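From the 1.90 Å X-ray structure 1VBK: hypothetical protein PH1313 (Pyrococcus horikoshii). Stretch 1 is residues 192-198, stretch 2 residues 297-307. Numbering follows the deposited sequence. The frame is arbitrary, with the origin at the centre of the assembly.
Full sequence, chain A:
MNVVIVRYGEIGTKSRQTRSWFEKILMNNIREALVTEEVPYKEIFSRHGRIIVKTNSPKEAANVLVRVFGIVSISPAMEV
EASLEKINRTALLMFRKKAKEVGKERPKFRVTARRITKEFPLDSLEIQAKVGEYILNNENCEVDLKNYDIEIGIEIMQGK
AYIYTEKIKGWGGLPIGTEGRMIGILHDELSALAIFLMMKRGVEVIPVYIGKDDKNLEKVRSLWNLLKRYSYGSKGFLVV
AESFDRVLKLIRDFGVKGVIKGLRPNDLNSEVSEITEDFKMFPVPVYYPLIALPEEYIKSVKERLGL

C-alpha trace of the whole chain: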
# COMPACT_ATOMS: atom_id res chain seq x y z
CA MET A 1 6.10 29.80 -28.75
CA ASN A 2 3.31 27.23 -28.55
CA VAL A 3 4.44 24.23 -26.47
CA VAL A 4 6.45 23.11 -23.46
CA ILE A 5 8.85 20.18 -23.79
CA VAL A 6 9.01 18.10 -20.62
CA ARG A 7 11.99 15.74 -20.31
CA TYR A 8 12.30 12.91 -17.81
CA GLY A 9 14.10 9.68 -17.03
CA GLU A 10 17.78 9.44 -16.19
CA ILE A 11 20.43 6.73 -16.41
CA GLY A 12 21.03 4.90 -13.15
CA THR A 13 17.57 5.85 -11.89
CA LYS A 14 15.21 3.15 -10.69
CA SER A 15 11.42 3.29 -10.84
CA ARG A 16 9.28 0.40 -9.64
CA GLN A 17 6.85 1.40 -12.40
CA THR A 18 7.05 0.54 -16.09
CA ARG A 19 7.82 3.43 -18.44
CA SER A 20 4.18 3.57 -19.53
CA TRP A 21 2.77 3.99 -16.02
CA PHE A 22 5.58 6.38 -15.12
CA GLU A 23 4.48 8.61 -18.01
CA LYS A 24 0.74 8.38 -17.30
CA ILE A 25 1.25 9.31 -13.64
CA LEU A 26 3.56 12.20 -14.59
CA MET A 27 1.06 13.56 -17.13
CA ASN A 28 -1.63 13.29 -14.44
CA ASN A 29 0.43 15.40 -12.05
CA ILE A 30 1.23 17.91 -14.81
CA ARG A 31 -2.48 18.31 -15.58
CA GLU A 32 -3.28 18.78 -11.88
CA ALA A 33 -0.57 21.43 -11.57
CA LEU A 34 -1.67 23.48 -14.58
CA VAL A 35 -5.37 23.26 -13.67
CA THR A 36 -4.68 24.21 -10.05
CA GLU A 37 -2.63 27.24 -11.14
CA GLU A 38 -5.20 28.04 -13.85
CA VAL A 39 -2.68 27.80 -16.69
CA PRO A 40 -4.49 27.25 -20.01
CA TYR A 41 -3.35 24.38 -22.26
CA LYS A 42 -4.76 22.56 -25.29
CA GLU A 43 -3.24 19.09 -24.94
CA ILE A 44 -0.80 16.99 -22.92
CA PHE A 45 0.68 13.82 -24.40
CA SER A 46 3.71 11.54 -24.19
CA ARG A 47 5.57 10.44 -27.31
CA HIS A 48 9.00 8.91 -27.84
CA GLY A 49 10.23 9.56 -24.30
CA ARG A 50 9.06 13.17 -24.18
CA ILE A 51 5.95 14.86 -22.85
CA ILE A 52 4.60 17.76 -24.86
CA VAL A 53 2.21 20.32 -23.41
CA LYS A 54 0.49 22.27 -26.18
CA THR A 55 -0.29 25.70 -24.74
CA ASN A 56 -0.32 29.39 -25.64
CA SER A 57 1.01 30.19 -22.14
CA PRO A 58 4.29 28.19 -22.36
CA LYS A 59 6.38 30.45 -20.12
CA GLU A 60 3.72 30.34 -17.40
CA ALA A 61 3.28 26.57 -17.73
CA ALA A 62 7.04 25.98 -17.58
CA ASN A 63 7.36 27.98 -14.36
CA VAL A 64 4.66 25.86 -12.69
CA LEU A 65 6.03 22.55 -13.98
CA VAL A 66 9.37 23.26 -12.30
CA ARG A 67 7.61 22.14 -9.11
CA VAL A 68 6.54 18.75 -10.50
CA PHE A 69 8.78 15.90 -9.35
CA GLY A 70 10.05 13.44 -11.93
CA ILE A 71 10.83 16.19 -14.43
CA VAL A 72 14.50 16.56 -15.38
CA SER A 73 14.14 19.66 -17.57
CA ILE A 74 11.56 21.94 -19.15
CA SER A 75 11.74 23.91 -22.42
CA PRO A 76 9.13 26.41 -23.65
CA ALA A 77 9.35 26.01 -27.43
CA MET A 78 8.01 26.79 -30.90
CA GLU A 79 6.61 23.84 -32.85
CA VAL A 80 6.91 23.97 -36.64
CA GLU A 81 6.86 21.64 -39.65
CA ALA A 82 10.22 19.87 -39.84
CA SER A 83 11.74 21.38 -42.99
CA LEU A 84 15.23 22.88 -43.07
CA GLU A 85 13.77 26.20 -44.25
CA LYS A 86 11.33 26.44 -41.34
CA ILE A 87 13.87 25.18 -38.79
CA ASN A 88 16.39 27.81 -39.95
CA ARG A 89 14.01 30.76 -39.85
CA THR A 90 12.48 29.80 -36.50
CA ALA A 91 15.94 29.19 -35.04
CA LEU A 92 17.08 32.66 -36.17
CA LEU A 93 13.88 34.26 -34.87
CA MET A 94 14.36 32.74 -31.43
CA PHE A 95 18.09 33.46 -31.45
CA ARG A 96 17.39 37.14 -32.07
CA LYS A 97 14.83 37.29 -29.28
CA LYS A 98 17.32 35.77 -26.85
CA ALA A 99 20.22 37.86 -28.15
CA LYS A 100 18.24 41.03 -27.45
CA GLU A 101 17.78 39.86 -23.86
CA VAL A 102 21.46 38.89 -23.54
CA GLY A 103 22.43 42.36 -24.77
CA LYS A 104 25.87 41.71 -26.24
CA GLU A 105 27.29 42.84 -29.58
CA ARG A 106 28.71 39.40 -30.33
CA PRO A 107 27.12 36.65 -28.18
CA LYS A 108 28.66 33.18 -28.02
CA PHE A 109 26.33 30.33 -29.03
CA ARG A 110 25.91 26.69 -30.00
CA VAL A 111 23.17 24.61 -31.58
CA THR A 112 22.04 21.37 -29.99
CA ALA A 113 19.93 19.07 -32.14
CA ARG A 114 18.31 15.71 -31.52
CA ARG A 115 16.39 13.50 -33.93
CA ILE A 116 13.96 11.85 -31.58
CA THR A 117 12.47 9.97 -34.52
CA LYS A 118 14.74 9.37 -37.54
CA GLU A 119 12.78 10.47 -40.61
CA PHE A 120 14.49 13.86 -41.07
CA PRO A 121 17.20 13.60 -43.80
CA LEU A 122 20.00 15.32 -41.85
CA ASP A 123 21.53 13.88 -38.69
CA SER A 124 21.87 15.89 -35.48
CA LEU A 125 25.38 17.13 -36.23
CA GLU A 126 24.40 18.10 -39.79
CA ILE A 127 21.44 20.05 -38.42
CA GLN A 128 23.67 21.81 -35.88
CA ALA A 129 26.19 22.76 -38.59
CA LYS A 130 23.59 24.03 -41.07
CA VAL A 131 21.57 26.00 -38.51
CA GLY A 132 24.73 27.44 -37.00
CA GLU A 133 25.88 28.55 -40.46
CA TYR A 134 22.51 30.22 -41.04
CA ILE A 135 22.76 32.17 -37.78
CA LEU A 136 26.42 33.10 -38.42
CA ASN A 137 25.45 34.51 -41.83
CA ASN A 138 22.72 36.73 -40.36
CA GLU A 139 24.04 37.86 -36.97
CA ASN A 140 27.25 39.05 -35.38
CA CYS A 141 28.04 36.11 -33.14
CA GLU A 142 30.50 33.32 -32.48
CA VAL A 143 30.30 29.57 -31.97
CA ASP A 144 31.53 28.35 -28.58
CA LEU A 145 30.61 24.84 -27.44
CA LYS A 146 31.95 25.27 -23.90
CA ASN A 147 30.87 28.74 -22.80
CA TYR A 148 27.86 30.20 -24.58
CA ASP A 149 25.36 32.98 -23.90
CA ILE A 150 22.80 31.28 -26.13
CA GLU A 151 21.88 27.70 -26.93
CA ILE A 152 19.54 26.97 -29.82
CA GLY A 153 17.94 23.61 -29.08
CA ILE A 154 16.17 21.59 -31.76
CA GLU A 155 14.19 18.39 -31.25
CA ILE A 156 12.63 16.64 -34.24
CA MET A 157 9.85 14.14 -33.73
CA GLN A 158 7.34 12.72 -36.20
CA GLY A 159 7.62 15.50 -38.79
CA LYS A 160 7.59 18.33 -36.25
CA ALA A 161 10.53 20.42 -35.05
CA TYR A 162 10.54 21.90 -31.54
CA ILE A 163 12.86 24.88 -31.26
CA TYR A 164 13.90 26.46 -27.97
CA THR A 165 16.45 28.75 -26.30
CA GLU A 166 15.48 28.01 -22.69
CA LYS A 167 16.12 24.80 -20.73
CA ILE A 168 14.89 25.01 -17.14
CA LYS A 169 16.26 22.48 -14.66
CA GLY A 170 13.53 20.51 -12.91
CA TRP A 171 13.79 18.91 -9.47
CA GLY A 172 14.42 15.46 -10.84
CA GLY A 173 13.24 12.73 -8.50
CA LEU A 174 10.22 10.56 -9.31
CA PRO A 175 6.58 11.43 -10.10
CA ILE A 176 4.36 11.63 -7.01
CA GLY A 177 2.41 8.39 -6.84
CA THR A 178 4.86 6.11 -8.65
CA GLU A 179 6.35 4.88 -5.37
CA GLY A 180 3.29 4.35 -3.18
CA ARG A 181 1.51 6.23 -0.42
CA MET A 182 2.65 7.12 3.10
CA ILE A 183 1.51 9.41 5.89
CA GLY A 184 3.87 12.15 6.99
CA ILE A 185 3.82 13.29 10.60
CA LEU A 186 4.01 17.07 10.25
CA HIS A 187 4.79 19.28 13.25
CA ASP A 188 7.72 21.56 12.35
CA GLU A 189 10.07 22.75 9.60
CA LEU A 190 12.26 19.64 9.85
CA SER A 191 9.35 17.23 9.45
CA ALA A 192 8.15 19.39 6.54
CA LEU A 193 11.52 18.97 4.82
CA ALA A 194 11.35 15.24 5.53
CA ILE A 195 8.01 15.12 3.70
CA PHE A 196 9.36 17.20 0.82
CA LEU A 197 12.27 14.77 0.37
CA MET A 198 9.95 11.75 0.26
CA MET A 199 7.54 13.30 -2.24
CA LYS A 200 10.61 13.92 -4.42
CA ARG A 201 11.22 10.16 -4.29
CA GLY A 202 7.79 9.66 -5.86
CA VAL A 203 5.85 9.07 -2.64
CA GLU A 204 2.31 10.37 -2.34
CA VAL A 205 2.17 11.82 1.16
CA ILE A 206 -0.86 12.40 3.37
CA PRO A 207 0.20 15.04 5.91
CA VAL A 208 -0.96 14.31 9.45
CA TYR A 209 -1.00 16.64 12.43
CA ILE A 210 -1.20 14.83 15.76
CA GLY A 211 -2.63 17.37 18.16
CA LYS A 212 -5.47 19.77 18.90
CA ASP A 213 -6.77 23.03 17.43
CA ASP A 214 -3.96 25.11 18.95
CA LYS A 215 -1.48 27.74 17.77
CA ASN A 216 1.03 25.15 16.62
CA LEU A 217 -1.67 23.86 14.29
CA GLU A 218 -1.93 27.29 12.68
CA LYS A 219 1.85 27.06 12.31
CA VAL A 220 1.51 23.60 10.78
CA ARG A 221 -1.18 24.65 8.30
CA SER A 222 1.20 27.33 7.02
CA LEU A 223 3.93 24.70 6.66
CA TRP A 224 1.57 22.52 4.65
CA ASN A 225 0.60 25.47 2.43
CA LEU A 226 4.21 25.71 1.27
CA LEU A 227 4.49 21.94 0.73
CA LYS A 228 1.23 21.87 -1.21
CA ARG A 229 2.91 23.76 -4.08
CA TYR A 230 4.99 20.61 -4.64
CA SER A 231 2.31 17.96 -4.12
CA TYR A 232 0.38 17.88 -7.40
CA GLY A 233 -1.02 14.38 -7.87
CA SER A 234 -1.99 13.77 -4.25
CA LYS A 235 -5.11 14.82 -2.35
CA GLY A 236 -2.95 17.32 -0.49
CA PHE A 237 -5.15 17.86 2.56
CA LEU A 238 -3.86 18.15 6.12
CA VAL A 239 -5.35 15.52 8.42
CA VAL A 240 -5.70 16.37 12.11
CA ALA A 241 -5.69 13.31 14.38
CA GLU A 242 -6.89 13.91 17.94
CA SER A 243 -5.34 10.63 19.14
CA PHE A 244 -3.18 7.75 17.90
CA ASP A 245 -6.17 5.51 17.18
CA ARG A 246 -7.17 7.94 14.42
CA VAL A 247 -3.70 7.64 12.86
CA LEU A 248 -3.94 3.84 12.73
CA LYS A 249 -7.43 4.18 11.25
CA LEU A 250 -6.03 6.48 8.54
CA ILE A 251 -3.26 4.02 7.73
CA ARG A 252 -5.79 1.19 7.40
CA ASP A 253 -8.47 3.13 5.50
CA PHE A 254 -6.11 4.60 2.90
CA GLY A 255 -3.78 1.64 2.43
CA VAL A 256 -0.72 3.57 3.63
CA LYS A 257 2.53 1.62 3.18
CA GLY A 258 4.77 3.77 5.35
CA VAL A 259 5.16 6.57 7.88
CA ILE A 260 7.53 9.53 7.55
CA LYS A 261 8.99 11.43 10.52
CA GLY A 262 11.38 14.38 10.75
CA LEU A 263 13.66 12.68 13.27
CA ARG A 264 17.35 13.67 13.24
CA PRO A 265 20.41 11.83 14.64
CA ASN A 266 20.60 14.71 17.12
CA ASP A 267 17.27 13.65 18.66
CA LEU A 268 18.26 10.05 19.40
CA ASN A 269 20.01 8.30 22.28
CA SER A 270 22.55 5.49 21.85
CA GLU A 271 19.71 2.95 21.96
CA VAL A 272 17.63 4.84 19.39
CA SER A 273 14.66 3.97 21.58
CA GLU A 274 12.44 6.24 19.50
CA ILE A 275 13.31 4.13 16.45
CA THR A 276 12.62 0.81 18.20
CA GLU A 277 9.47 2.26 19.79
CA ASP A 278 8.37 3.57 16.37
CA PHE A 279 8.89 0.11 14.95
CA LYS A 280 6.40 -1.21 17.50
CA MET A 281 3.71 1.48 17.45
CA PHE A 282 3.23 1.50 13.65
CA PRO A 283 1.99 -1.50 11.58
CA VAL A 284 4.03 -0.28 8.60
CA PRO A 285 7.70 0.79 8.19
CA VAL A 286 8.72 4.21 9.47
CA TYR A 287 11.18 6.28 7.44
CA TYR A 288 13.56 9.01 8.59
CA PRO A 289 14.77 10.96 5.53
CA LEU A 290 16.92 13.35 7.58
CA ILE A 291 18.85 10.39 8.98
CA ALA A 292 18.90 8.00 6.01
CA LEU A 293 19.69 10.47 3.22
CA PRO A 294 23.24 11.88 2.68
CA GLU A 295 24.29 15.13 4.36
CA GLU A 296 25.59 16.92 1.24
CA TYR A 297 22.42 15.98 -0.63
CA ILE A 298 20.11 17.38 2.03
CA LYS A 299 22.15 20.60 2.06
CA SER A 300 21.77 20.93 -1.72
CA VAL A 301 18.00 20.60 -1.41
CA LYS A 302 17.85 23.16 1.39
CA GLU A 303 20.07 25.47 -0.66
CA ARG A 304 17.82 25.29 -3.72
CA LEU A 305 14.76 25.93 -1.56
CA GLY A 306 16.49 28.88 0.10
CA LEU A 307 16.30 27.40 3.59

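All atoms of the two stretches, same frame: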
# COMPACT_ATOMS: atom_id res chain seq x y z
N ALA A 192 8.67 18.91 7.82
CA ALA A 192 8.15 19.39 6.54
C ALA A 192 9.15 19.07 5.45
O ALA A 192 8.77 18.67 4.34
CB ALA A 192 7.88 20.89 6.60
N LEU A 193 10.44 19.25 5.76
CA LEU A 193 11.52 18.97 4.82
C LEU A 193 11.60 17.47 4.58
O LEU A 193 11.89 17.02 3.47
CB LEU A 193 12.86 19.48 5.37
CG LEU A 193 14.09 19.19 4.51
CD1 LEU A 193 13.93 19.82 3.13
CD2 LEU A 193 15.33 19.74 5.21
N ALA A 194 11.33 16.69 5.63
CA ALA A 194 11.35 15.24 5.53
C ALA A 194 10.28 14.81 4.52
O ALA A 194 10.52 13.95 3.68
CB ALA A 194 11.05 14.63 6.90
N ILE A 195 9.11 15.43 4.61
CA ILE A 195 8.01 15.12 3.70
C ILE A 195 8.36 15.53 2.28
O ILE A 195 8.11 14.80 1.33
CB ILE A 195 6.72 15.83 4.15
CG1 ILE A 195 6.22 15.19 5.45
CG2 ILE A 195 5.66 15.74 3.05
CD1 ILE A 195 5.04 15.87 6.09
N PHE A 196 8.96 16.71 2.14
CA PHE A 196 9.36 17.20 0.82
C PHE A 196 10.31 16.20 0.15
O PHE A 196 10.14 15.86 -1.02
CB PHE A 196 10.02 18.58 0.96
CG PHE A 196 10.52 19.15 -0.34
CD1 PHE A 196 11.73 18.74 -0.88
CD2 PHE A 196 9.77 20.10 -1.03
CE1 PHE A 196 12.19 19.26 -2.09
CE2 PHE A 196 10.22 20.63 -2.24
CZ PHE A 196 11.44 20.21 -2.77
N LEU A 197 11.29 15.72 0.90
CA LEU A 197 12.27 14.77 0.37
C LEU A 197 11.64 13.45 -0.08
O LEU A 197 12.08 12.86 -1.07
CB LEU A 197 13.35 14.49 1.42
CG LEU A 197 14.23 15.69 1.79
CD1 LEU A 197 15.09 15.35 3.00
CD2 LEU A 197 15.10 16.07 0.60
N MET A 198 10.62 13.00 0.63
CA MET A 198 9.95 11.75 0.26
C MET A 198 9.04 11.92 -0.96
O MET A 198 8.93 11.01 -1.79
CB MET A 198 9.16 11.20 1.45
CG MET A 198 10.03 10.76 2.61
SD MET A 198 11.23 9.51 2.13
CE MET A 198 10.16 8.09 1.88
N TYR A 297 23.63 15.96 0.18
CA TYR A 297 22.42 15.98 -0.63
C TYR A 297 21.36 16.86 0.02
O TYR A 297 20.78 17.73 -0.62
CB TYR A 297 21.86 14.57 -0.81
CG TYR A 297 20.46 14.54 -1.37
CD1 TYR A 297 20.19 15.01 -2.66
CD2 TYR A 297 19.39 14.07 -0.60
CE1 TYR A 297 18.89 15.01 -3.17
CE2 TYR A 297 18.09 14.07 -1.10
CZ TYR A 297 17.85 14.54 -2.38
OH TYR A 297 16.56 14.54 -2.88
N ILE A 298 21.11 16.61 1.30
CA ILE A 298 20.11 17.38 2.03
C ILE A 298 20.44 18.87 1.98
O ILE A 298 19.54 19.71 1.84
CB ILE A 298 20.02 16.92 3.50
CG1 ILE A 298 19.55 15.46 3.55
CG2 ILE A 298 19.06 17.82 4.28
CD1 ILE A 298 19.42 14.89 4.95
N LYS A 299 21.72 19.21 2.10
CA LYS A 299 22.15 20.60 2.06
C LYS A 299 21.81 21.21 0.70
O LYS A 299 21.32 22.33 0.61
CB LYS A 299 23.66 20.70 2.30
CG LYS A 299 24.15 20.05 3.58
CD LYS A 299 23.58 20.72 4.82
CE LYS A 299 24.10 22.14 4.97
NZ LYS A 299 23.59 22.77 6.22
N SER A 300 22.06 20.45 -0.37
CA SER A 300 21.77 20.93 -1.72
C SER A 300 20.29 21.25 -1.86
O SER A 300 19.92 22.27 -2.45
CB SER A 300 22.19 19.89 -2.76
OG SER A 300 21.33 18.76 -2.74
N VAL A 301 19.43 20.38 -1.33
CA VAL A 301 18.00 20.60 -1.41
C VAL A 301 17.63 21.87 -0.65
O VAL A 301 16.92 22.73 -1.17
CB VAL A 301 17.21 19.42 -0.81
CG1 VAL A 301 15.71 19.75 -0.80
CG2 VAL A 301 17.47 18.16 -1.62
N LYS A 302 18.12 21.99 0.57
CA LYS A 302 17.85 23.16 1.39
C LYS A 302 18.32 24.42 0.67
O LYS A 302 17.63 25.44 0.65
CB LYS A 302 18.56 23.03 2.75
CG LYS A 302 18.15 21.79 3.54
CD LYS A 302 18.96 21.64 4.82
CE LYS A 302 18.65 22.74 5.81
NZ LYS A 302 19.44 22.58 7.06
N GLU A 303 19.50 24.34 0.06
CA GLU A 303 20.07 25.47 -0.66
C GLU A 303 19.17 25.91 -1.81
O GLU A 303 18.92 27.10 -1.98
CB GLU A 303 21.45 25.10 -1.21
CG GLU A 303 22.10 26.21 -2.03
CD GLU A 303 23.49 25.85 -2.52
OE1 GLU A 303 24.35 25.53 -1.67
OE2 GLU A 303 23.72 25.88 -3.75
N ARG A 304 18.69 24.95 -2.59
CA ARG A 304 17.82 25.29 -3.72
C ARG A 304 16.50 25.88 -3.24
O ARG A 304 15.94 26.75 -3.90
CB ARG A 304 17.56 24.05 -4.58
CG ARG A 304 16.66 24.33 -5.78
CD ARG A 304 16.68 23.21 -6.81
NE ARG A 304 15.75 23.48 -7.89
CZ ARG A 304 15.69 22.81 -9.04
NH1 ARG A 304 16.53 21.80 -9.26
NH2 ARG A 304 14.81 23.15 -9.96
N LEU A 305 16.01 25.42 -2.10
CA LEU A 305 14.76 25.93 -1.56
C LEU A 305 14.95 27.25 -0.81
O LEU A 305 13.97 27.89 -0.42
CB LEU A 305 14.12 24.90 -0.62
CG LEU A 305 13.47 23.65 -1.23
CD1 LEU A 305 13.11 22.68 -0.12
CD2 LEU A 305 12.22 24.03 -2.02
N GLY A 306 16.20 27.64 -0.60
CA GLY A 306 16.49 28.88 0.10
C GLY A 306 16.23 28.79 1.59
O GLY A 306 15.79 29.76 2.21
N LEU A 307 16.51 27.63 2.17
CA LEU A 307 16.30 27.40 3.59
C LEU A 307 17.57 27.58 4.41
O LEU A 307 17.54 28.35 5.39
CB LEU A 307 15.74 25.99 3.82
CG LEU A 307 14.42 25.68 3.11
CD1 LEU A 307 14.07 24.22 3.31
CD2 LEU A 307 13.32 26.58 3.66
OXT LEU A 307 18.59 26.95 4.06
O HOH W 1 14.91 12.99 -1.53

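How do the two segments meet? Both are helical, and their axes cross almost at right angles, at 101°, with a closest approach of 11.7 Å. No direct hydrogen bond links them; apolar side chains fill the gap, chiefly Leu193, Phe196 and Leu197 from the first helix.

What does the start of stretch 2 contribute? Tyr297 lays its ring beside Leu197, with CE2 4.0 Å from Leu197 CD2, while its hydroxyl reaches a water, Tyr297 OH to water O 2.6 Å. That water donates to the carbonyl Leu197 O at 2.9 Å, giving a polar bridge beside the greasy contact. Ile298 adds a looser apolar contact, its CG2 4.3 Å from Leu193 CD2.

Which residue sits amid all three partners? Val301 points toward stretch 1 and touches Phe196 (CG1 to CE1, 3.8 Å), Leu197 (CG2 to CD2, 3.9 Å) and Leu193 (CG1 to CD1, 4.3 Å). Next to it, Lys302 offers its aliphatic stem, CG lying 3.9 Å from Leu193 CD2.

How does the chain end close the contact? Leu305 sets CD1 over the face of the Phe196 ring, 4.0 Å from its centroid, a CH-pi contact. Gly306, with positive phi, turns the chain in a Schellman motif, and Leu307 returns to bring CD1 within 4.4 Å of Leu193 CD1.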